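PDB 2FDO: hypothetical protein AF2331 from Archaeoglobus fulgidus, which is of unknown function but forms an unusual interdigitated dimer with a new type of alpha + beta fold. Local coordinates for residues Asp32-Cys37 / Phe52-Phe57. Sequence-based numbering, arbitrary orientation.
Sequences DVTDFC and FAEFAF
Val33 pairs with Phe55 and Phe36 with Ala53 as non-hydrogen-bonded pairs, while Asp35-Glu54 and Cys37-Phe52 are hydrogen-bonded, in antiparallel strands whose axes approach to 4.5 Å. Thr34 is the extra residue between Val33 and Asp35, opposite the adjacent Phe55 and Glu54: a beta bulge. Thr34 N still bonds Glu54 O (2.8 Å), and Glu54 N donates to Asp35 O, so the ladder continues past the bulge. At its ends Ala56 N donates to Asp32 O and Phe52 N to Cys37 O, the latter at 2.7 Å. The bulge residue also makes a side-chain bond: with chi1 at 55°, Thr34 OG1 sits between its backbone N and carbonyl carbon and donates to Glu54 OE1 at 2.5 Å, on the anti side of the carboxylate and 31° out of its plane. Thr34 CG2 rests on Ala56 CB (3.6 Å). These residues belong to the beta hairpin of strands 25-41 and 48-58, whose second strand pairs antiparallel with a strand of the second subunit, extending the sheet across the interdigitated dimer. On the face carrying Val33 and Phe55, Val33 CG2 meets the Phe55 ring obliquely at CE2 (3.5 Å); farther along, Ala53 CB lies at the edge of the Phe36 ring, 3.8 Å from CD1. On the face of Glu54 and Cys37, Cys37 SG packs against Phe52 CB at 4.0 Å. Asp32 OD2 lies near Ala56 CB and hydrogen-bonds His2 ND1 of the second subunit.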
loop_
_atom_site.group_PDB
_atom_site.type_symbol
_atom_site.label_atom_id
_atom_site.label_comp_id
_atom_site.label_asym_id
_atom_site.label_seq_id
_atom_site.Cartn_x
_atom_site.Cartn_y
_atom_site.Cartn_z
ATOM N N ASP A 32 8.134 -3.910 0.615
ATOM C CA ASP A 32 9.493 -3.328 0.639
ATOM C C ASP A 32 9.424 -1.853 1.062
ATOM O O ASP A 32 9.430 -0.937 0.221
ATOM C CB ASP A 32 10.142 -3.510 -0.748
ATOM C CG ASP A 32 11.634 -3.316 -0.748
ATOM O OD1 ASP A 32 12.248 -3.142 0.332
ATOM O OD2 ASP A 32 12.254 -3.379 -1.846
ATOM N N VAL A 33 9.324 -1.609 2.359
ATOM C CA VAL A 33 9.211 -0.242 2.844
ATOM C C VAL A 33 10.573 0.417 2.828
ATOM O O VAL A 33 11.456 -0.016 3.554
ATOM C CB VAL A 33 8.683 -0.174 4.253
ATOM C CG1 VAL A 33 8.599 1.300 4.729
ATOM C CG2 VAL A 33 7.328 -0.821 4.321
ATOM N N THR A 34 10.769 1.437 2.006
ATOM C CA THR A 34 12.082 2.047 1.907
ATOM C C THR A 34 12.249 3.265 2.813
ATOM O O THR A 34 13.339 3.779 2.943
ATOM C CB THR A 34 12.411 2.448 0.436
ATOM O OG1 THR A 34 11.373 3.302 -0.073
ATOM C CG2 THR A 34 12.520 1.218 -0.428
ATOM N N ASP A 35 11.154 3.750 3.405
ATOM C CA ASP A 35 11.199 4.868 4.337
ATOM C C ASP A 35 9.880 4.959 5.005
ATOM O O ASP A 35 8.880 4.555 4.442
ATOM C CB ASP A 35 11.438 6.183 3.636
ATOM C CG ASP A 35 12.109 7.223 4.560
ATOM O OD1 ASP A 35 12.093 7.085 5.842
ATOM O OD2 ASP A 35 12.729 8.167 3.984
ATOM N N PHE A 36 9.874 5.480 6.219
ATOM C CA PHE A 36 8.667 5.685 6.983
ATOM C C PHE A 36 8.940 6.766 8.020
ATOM O O PHE A 36 9.959 6.734 8.668
ATOM C CB PHE A 36 8.279 4.406 7.683
ATOM C CG PHE A 36 7.104 4.568 8.603
ATOM C CD1 PHE A 36 5.821 4.260 8.167
ATOM C CD2 PHE A 36 7.281 5.059 9.897
ATOM C CE1 PHE A 36 4.740 4.440 8.998
ATOM C CE2 PHE A 36 6.223 5.247 10.731
ATOM C CZ PHE A 36 4.938 4.940 10.285
ATOM N N CYS A 37 8.018 7.710 8.185
ATOM C CA CYS A 37 8.180 8.817 9.119
ATOM C C CYS A 37 6.849 9.527 9.273
ATOM O O CYS A 37 5.892 9.189 8.592
ATOM C CB CYS A 37 9.181 9.834 8.580
ATOM S SG CYS A 37 8.525 10.616 7.093
ATOM N N PHE A 52 3.984 8.603 6.750
ATOM C CA PHE A 52 4.366 8.500 5.375
ATOM C C PHE A 52 5.094 7.195 5.229
ATOM O O PHE A 52 6.067 6.917 5.932
ATOM C CB PHE A 52 5.236 9.707 5.019
ATOM C CG PHE A 52 4.469 11.024 5.046
ATOM C CD1 PHE A 52 4.195 11.687 6.265
ATOM C CD2 PHE A 52 3.979 11.590 3.857
ATOM C CE1 PHE A 52 3.461 12.908 6.281
ATOM C CE2 PHE A 52 3.216 12.821 3.880
ATOM C CZ PHE A 52 2.982 13.471 5.115
ATOM N N ALA A 53 4.598 6.359 4.336
ATOM C CA ALA A 53 5.206 5.052 4.158
ATOM C C ALA A 53 5.474 4.907 2.665
ATOM O O ALA A 53 4.580 5.134 1.838
ATOM C CB ALA A 53 4.304 3.988 4.640
ATOM N N GLU A 54 6.715 4.574 2.344
ATOM C CA GLU A 54 7.166 4.539 0.992
ATOM C C GLU A 54 7.543 3.103 0.677
ATOM O O GLU A 54 8.232 2.458 1.479
ATOM C CB GLU A 54 8.413 5.444 0.814
ATOM C CG GLU A 54 8.984 5.364 -0.612
ATOM C CD GLU A 54 10.261 6.174 -0.776
ATOM O OE1 GLU A 54 11.329 5.800 -0.188
ATOM O OE2 GLU A 54 10.175 7.204 -1.507
ATOM N N PHE A 55 7.155 2.642 -0.502
ATOM C CA PHE A 55 7.347 1.271 -0.901
ATOM C C PHE A 55 7.978 1.303 -2.234
ATOM O O PHE A 55 7.676 2.212 -3.031
ATOM C CB PHE A 55 6.007 0.473 -1.039
ATOM C CG PHE A 55 5.173 0.452 0.213
ATOM C CD1 PHE A 55 4.336 1.507 0.514
ATOM C CD2 PHE A 55 5.236 -0.618 1.090
ATOM C CE1 PHE A 55 3.550 1.486 1.677
ATOM C CE2 PHE A 55 4.461 -0.638 2.238
ATOM C CZ PHE A 55 3.596 0.402 2.512
ATOM N N ALA A 56 8.819 0.287 -2.450
ATOM C CA ALA A 56 9.572 0.033 -3.661
ATOM C C ALA A 56 9.018 -1.186 -4.353
ATOM O O ALA A 56 8.566 -2.149 -3.712
ATOM C CB ALA A 56 11.008 -0.251 -3.321
ATOM N N PHE A 57 9.101 -1.198 -5.664
ATOM C CA PHE A 57 8.801 -2.435 -6.361
ATOM C C PHE A 57 9.359 -2.416 -7.816
ATOM O O PHE A 57 9.430 -1.357 -8.472
ATOM C CB PHE A 57 7.305 -2.817 -6.231
ATOM C CG PHE A 57 6.377 -1.743 -6.668
ATOM C CD1 PHE A 57 5.981 -1.665 -8.001
ATOM C CD2 PHE A 57 5.918 -0.794 -5.743
ATOM C CE1 PHE A 57 5.146 -0.640 -8.436
ATOM C CE2 PHE A 57 5.078 0.233 -6.139
ATOM C CZ PHE A 57 4.697 0.322 -7.504
#